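Local coordinates for P22 protein (Trypanosoma brucei, PDB 3JV1) that acts as an accessory factor for RNA editing of the cytochrome oxidase subunit II transcript and belongs to the Mam33 family, at residues Pro28-Trp34 / Leu154-Ile158; His51-Ile56 / Tyr144-Val150. One frame throughout, in Å; residues are numbered along the deposited sequence.

Contact 1 (Pro28-Trp34 / Leu154-Ile158); sequences PEIPEGW and LANFI
Phe157 presents one face of its ring to Pro31, whose CD sits over the ring centre in a CH-pi contact, 3.5 Å from the centroid and 12° off the normal. CG of the same proline lies over the root of the phenyl group, 3.9 Å from Phe157 CB. Before Pro31 the chain bends round the outer part of the ring: Pro28 CB comes to 3.6 Å from Phe157 CE1, Ile30 CA meets the same carbon, and the carbonyl O of Glu29 approaches Phe157 CD1 obliquely. With CG anti to the backbone N (chi1 168°), the phenyl group reaches out from the helix into this bend. One turn earlier on the helix, Leu154 uses both of its methyls on Trp34. CD1 stands above the five-membered ring, 4.2 Å from its centroid and displaced toward the rim, whereas CD2 touches Trp34 CZ2 on the benzo part at 3.6 Å. Leu154 CD1 also faces Pro31 CG, joining the two clusters into one apolar seam. A type II turn from Pro31 to Trp34, closed by Trp34 N to Pro31 O, swings the chain from Phe157 to Leu154. Met47 of strand 46-51 touches Trp34, Leu154 and Phe157 alike. In this Mam33-family fold, the seam packs the extended loop leading into the first sheet strand against the start of the long C-terminal helix 152-181.

Contact 2 (His51-Ile56 / Tyr144-Val150); sequences HGDEEI and YLSARGV
Arg148 and Glu54 form a salt bridge in which the guanidinium meets the carboxylate along its NE-NH2 flank, one nitrogen to each oxygen. NE donates to Glu54 OE1 at 2.7 Å, while NH2 reaches OE2 at 3.2 Å in a nearly straight bond (174°); both oxygens are met on their syn sides, yet the two planes are turned 42° apart. Arg148 CG lies beside the backbone N (chi1 -66°) and the chain runs extended to NE, which carries the guanidinium out to Glu54. NH1 points back to the carbonyl O of Tyr144, 3.0 Å away, so all three guanidinium nitrogens are engaged and the group's rotation is fixed. NH2 also pairs with Asp4 of the second subunit. A water joins Glu54 OE2 to Tyr144 OH, 2.7 Å from each.

The arginine sits where the helix ends: a Schellman motif with Gly149 as the C-prime residue, marked by Val150 N to Leu145 O and Gly149 N to Ser146 O, finishes helix 135-146. Across from it, a type II' turn from His51 to Glu54 makes the tight hairpin between strands 46-51 and 54-63.

CH-pi and apolar packing complete the contact. Arg148 CG lies over the centre of the His51 ring, 3.7 Å from its centroid, and His51 NE2 covers one guanidinium face; on the opposite face Tyr144 CE1 lies toward the rim. Ile56 CD1 packs on Arg148 CD at 4.0 Å, and Ile56 CG2 more loosely on Val150 CG2.

In the fold
From the N terminus, the chain leaves helix 2-18 and enters the loop 28-34, the first half of contact 1, before starting the antiparallel sheet. After strands 35-37 and 46-51 comes the hairpin of contact 2, leading into strand 54-63. The remaining strands and helices 107-111 and 115-121 intervene before the end of helix 135-146 returns to that hairpin and closes the inner loop. A few residues later, helix 152-181 meets the loop 28-34 and closes the outer one, so contact 2 is enclosed by contact 1. Their centres are 14 Å apart, and they adjoin where Trp34 packs on Ile56 and Leu154 on Gly149. Together they tie the end of helix 135-146 to the hairpin 46-63 and helix 152-181 to the loop that leads into the sheet.

Contact 1 (Pro28-Trp34 / Leu154-Ile158)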
loop_
_atom_site.group_PDB
_atom_site.type_symbol
_atom_site.label_atom_id
_atom_site.label_comp_id
_atom_site.label_asym_id
_atom_site.label_seq_id
_atom_site.Cartn_x
_atom_site.Cartn_y
_atom_site.Cartn_z
ATOM N N PRO A 28 24.587 -8.345 18.496
ATOM C CA PRO A 28 24.602 -7.171 19.374
ATOM C C PRO A 28 23.922 -7.443 20.706
ATOM O O PRO A 28 22.977 -8.223 20.779
ATOM C CB PRO A 28 23.825 -6.124 18.575
ATOM C CG PRO A 28 23.929 -6.587 17.168
ATOM C CD PRO A 28 23.786 -8.073 17.294
ATOM N N GLU A 29 24.408 -6.801 21.761
ATOM C CA GLU A 29 23.803 -6.957 23.075
ATOM C C GLU A 29 22.652 -5.962 23.093
ATOM O O GLU A 29 22.815 -4.812 22.690
ATOM C CB GLU A 29 24.825 -6.646 24.174
ATOM C CG GLU A 29 26.015 -7.598 24.152
ATOM C CD GLU A 29 27.067 -7.272 25.192
ATOM O OE1 GLU A 29 27.630 -6.154 25.148
ATOM O OE2 GLU A 29 27.332 -8.141 26.051
ATOM N N ILE A 30 21.484 -6.411 23.537
ATOM C CA ILE A 30 20.309 -5.551 23.569
ATOM C C ILE A 30 20.430 -4.470 24.630
ATOM O O ILE A 30 20.791 -4.751 25.769
ATOM C CB ILE A 30 19.030 -6.371 23.826
ATOM C CG1 ILE A 30 17.802 -5.462 23.741
ATOM C CG2 ILE A 30 19.107 -7.032 25.186
ATOM C CD1 ILE A 30 16.496 -6.210 23.714
ATOM N N PRO A 31 20.135 -3.212 24.258
ATOM C CA PRO A 31 20.207 -2.069 25.177
ATOM C C PRO A 31 19.421 -2.303 26.472
ATOM O O PRO A 31 18.327 -2.867 26.455
ATOM C CB PRO A 31 19.634 -0.922 24.343
ATOM C CG PRO A 31 20.043 -1.284 22.949
ATOM C CD PRO A 31 19.746 -2.771 22.906
ATOM N N GLU A 32 19.998 -1.855 27.584
ATOM C CA GLU A 32 19.411 -1.989 28.919
ATOM C C GLU A 32 17.954 -1.521 29.008
ATOM O O GLU A 32 17.612 -0.437 28.547
ATOM C CB GLU A 32 20.255 -1.189 29.915
ATOM C CG GLU A 32 20.048 -1.528 31.384
ATOM C CD GLU A 32 20.749 -2.809 31.796
ATOM O OE1 GLU A 32 21.924 -2.996 31.407
ATOM O OE2 GLU A 32 20.131 -3.624 32.520
ATOM N N GLY A 33 17.103 -2.344 29.615
ATOM C CA GLY A 33 15.701 -1.992 29.765
ATOM C C GLY A 33 14.807 -2.393 28.607
ATOM O O GLY A 33 13.594 -2.522 28.767
ATOM N N TRP A 34 15.398 -2.597 27.438
ATOM C CA TRP A 34 14.622 -2.975 26.262
ATOM C C TRP A 34 14.385 -4.463 26.145
ATOM O O TRP A 34 15.261 -5.268 26.437
ATOM C CB TRP A 34 15.313 -2.517 24.978
ATOM C CG TRP A 34 15.325 -1.041 24.777
ATOM C CD1 TRP A 34 16.314 -0.173 25.131
ATOM C CD2 TRP A 34 14.317 -0.263 24.126
ATOM N NE1 TRP A 34 15.989 1.102 24.729
ATOM C CE2 TRP A 34 14.768 1.074 24.109
ATOM C CE3 TRP A 34 13.076 -0.566 23.551
ATOM C CZ2 TRP A 34 14.021 2.111 23.536
ATOM C CZ3 TRP A 34 12.329 0.471 22.981
ATOM C CH2 TRP A 34 12.810 1.790 22.979
ATOM N N LEU A 154 20.702 3.461 20.345
ATOM C CA LEU A 154 19.616 2.570 19.961
ATOM C C LEU A 154 19.553 2.435 18.447
ATOM O O LEU A 154 19.339 1.345 17.925
ATOM C CB LEU A 154 18.282 3.107 20.471
ATOM C CG LEU A 154 17.067 2.241 20.146
ATOM C CD1 LEU A 154 17.196 0.902 20.891
ATOM C CD2 LEU A 154 15.788 2.971 20.544
ATOM N N ALA A 155 19.736 3.546 17.745
ATOM C CA ALA A 155 19.702 3.529 16.288
ATOM C C ALA A 155 20.814 2.618 15.805
ATOM O O ALA A 155 20.651 1.856 14.854
ATOM C CB ALA A 155 19.900 4.935 15.740
ATOM N N ASN A 156 21.947 2.702 16.486
ATOM C CA ASN A 156 23.109 1.900 16.157
ATOM C C ASN A 156 22.816 0.422 16.406
ATOM O O ASN A 156 23.231 -0.436 15.625
ATOM C CB ASN A 156 24.292 2.361 17.005
ATOM C CG ASN A 156 25.617 1.954 16.419
ATOM O OD1 ASN A 156 26.077 0.827 16.604
ATOM N ND2 ASN A 156 26.240 2.870 15.691
ATOM N N PHE A 157 22.104 0.127 17.493
ATOM C CA PHE A 157 21.749 -1.249 17.806
ATOM C C PHE A 157 20.800 -1.824 16.759
ATOM O O PHE A 157 20.880 -2.997 16.423
ATOM C CB PHE A 157 21.066 -1.360 19.168
ATOM C CG PHE A 157 20.439 -2.708 19.410
ATOM C CD1 PHE A 157 21.213 -3.788 19.809
ATOM C CD2 PHE A 157 19.084 -2.908 19.178
ATOM C CE1 PHE A 157 20.647 -5.049 19.973
ATOM C CE2 PHE A 157 18.512 -4.157 19.337
ATOM C CZ PHE A 157 19.294 -5.233 19.736
ATOM N N ILE A 158 19.888 -0.997 16.264
ATOM C CA ILE A 158 18.932 -1.438 15.262
ATOM C C ILE A 158 19.602 -1.889 13.960
ATOM O O ILE A 158 19.197 -2.894 13.379
ATOM C CB ILE A 158 17.898 -0.320 14.973
ATOM C CG1 ILE A 158 16.935 -0.214 16.157
ATOM C CG2 ILE A 158 17.139 -0.608 13.683
ATOM C CD1 ILE A 158 15.946 0.904 16.049
#

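Contact 2 (His51-Ile56 / Tyr144-Val150)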
loop_
_atom_site.group_PDB
_atom_site.type_symbol
_atom_site.label_atom_id
_atom_site.label_comp_id
_atom_site.label_asym_id
_atom_site.label_seq_id
_atom_site.Cartn_x
_atom_site.Cartn_y
_atom_site.Cartn_z
ATOM N N HIS A 51 8.874 3.296 30.773
ATOM C CA HIS A 51 9.472 4.564 31.161
ATOM C C HIS A 51 8.502 5.098 32.202
ATOM O O HIS A 51 7.697 5.983 31.921
ATOM C CB HIS A 51 9.529 5.510 29.959
ATOM C CG HIS A 51 10.208 6.814 30.248
ATOM N ND1 HIS A 51 11.569 6.920 30.432
ATOM C CD2 HIS A 51 9.712 8.066 30.383
ATOM C CE1 HIS A 51 11.882 8.181 30.665
ATOM N NE2 HIS A 51 10.774 8.897 30.641
ATOM N N GLY A 52 8.564 4.537 33.404
ATOM C CA GLY A 52 7.636 4.958 34.431
ATOM C C GLY A 52 6.268 4.451 34.019
ATOM O O GLY A 52 6.110 3.264 33.731
ATOM N N ASP A 53 5.279 5.335 33.967
ATOM C CA ASP A 53 3.942 4.918 33.573
ATOM C C ASP A 53 3.792 4.727 32.064
ATOM O O ASP A 53 2.802 4.161 31.606
ATOM C CB ASP A 53 2.900 5.929 34.048
ATOM C CG ASP A 53 2.784 5.987 35.553
ATOM O OD1 ASP A 53 3.717 6.497 36.202
ATOM O OD2 ASP A 53 1.759 5.516 36.088
ATOM N N GLU A 54 4.756 5.203 31.284
ATOM C CA GLU A 54 4.641 5.050 29.842
ATOM C C GLU A 54 5.331 3.803 29.328
ATOM O O GLU A 54 6.196 3.231 29.986
ATOM C CB GLU A 54 5.226 6.259 29.100
ATOM C CG GLU A 54 5.799 7.360 29.972
ATOM C CD GLU A 54 6.388 8.498 29.156
ATOM O OE1 GLU A 54 7.263 8.241 28.310
ATOM O OE2 GLU A 54 5.981 9.655 29.361
ATOM N N GLU A 55 4.923 3.371 28.145
ATOM C CA GLU A 55 5.563 2.234 27.511
ATOM C C GLU A 55 6.083 2.796 26.201
ATOM O O GLU A 55 5.403 3.586 25.553
ATOM C CB GLU A 55 4.579 1.100 27.234
ATOM C CG GLU A 55 5.278 -0.111 26.610
ATOM C CD GLU A 55 4.333 -1.241 26.310
ATOM O OE1 GLU A 55 3.295 -0.985 25.671
ATOM O OE2 GLU A 55 4.627 -2.387 26.706
ATOM N N ILE A 56 7.303 2.426 25.838
ATOM C CA ILE A 56 7.902 2.906 24.604
ATOM C C ILE A 56 7.971 1.694 23.683
ATOM O O ILE A 56 8.523 0.660 24.058
ATOM C CB ILE A 56 9.329 3.444 24.845
ATOM C CG1 ILE A 56 9.370 4.308 26.118
ATOM C CG2 ILE A 56 9.797 4.225 23.619
ATOM C CD1 ILE A 56 8.449 5.504 26.119
ATOM N N TYR A 144 13.208 14.880 23.945
ATOM C CA TYR A 144 12.176 14.060 24.573
ATOM C C TYR A 144 12.450 12.574 24.257
ATOM O O TYR A 144 12.366 11.708 25.129
ATOM C CB TYR A 144 10.808 14.483 24.025
ATOM C CG TYR A 144 9.627 13.679 24.510
ATOM C CD1 TYR A 144 8.993 13.986 25.714
ATOM C CD2 TYR A 144 9.105 12.643 23.734
ATOM C CE1 TYR A 144 7.861 13.287 26.127
ATOM C CE2 TYR A 144 7.980 11.941 24.136
ATOM C CZ TYR A 144 7.361 12.264 25.326
ATOM O OH TYR A 144 6.237 11.570 25.707
ATOM N N LEU A 145 12.782 12.286 23.004
ATOM C CA LEU A 145 13.076 10.918 22.600
ATOM C C LEU A 145 14.383 10.434 23.224
ATOM O O LEU A 145 14.492 9.284 23.649
ATOM C CB LEU A 145 13.171 10.830 21.080
ATOM C CG LEU A 145 11.854 11.026 20.337
ATOM C CD1 LEU A 145 12.132 11.207 18.869
ATOM C CD2 LEU A 145 10.944 9.824 20.582
ATOM N N SER A 146 15.371 11.318 23.283
ATOM C CA SER A 146 16.654 10.956 23.855
ATOM C C SER A 146 16.541 10.621 25.347
ATOM O O SER A 146 17.191 9.703 25.826
ATOM C CB SER A 146 17.661 12.083 23.645
ATOM O OG SER A 146 18.964 11.627 23.948
ATOM N N ALA A 147 15.714 11.357 26.079
ATOM C CA ALA A 147 15.538 11.096 27.506
ATOM C C ALA A 147 14.924 9.718 27.737
ATOM O O ALA A 147 14.975 9.184 28.846
ATOM C CB ALA A 147 14.658 12.168 28.139
ATOM N N ARG A 148 14.337 9.147 26.688
ATOM C CA ARG A 148 13.723 7.838 26.791
ATOM C C ARG A 148 14.572 6.732 26.158
ATOM O O ARG A 148 14.100 5.615 25.951
ATOM C CB ARG A 148 12.320 7.882 26.170
ATOM C CG ARG A 148 11.375 8.779 26.966
ATOM C CD ARG A 148 10.086 9.137 26.235
ATOM N NE ARG A 148 9.173 9.798 27.161
ATOM C CZ ARG A 148 9.451 10.937 27.790
ATOM N NH1 ARG A 148 10.607 11.550 27.575
ATOM N NH2 ARG A 148 8.607 11.429 28.683
ATOM N N GLY A 149 15.829 7.039 25.857
ATOM C CA GLY A 149 16.698 6.032 25.270
ATOM C C GLY A 149 16.680 5.927 23.757
ATOM O O GLY A 149 17.446 5.154 23.181
ATOM N N VAL A 150 15.813 6.688 23.098
ATOM C CA VAL A 150 15.754 6.648 21.641
ATOM C C VAL A 150 16.805 7.626 21.151
ATOM O O VAL A 150 16.520 8.789 20.857
ATOM C CB VAL A 150 14.366 7.052 21.123
ATOM C CG1 VAL A 150 14.296 6.844 19.624
ATOM C CG2 VAL A 150 13.296 6.223 21.829
HETATM O O HOH W 1 5.271 11.959 28.170
#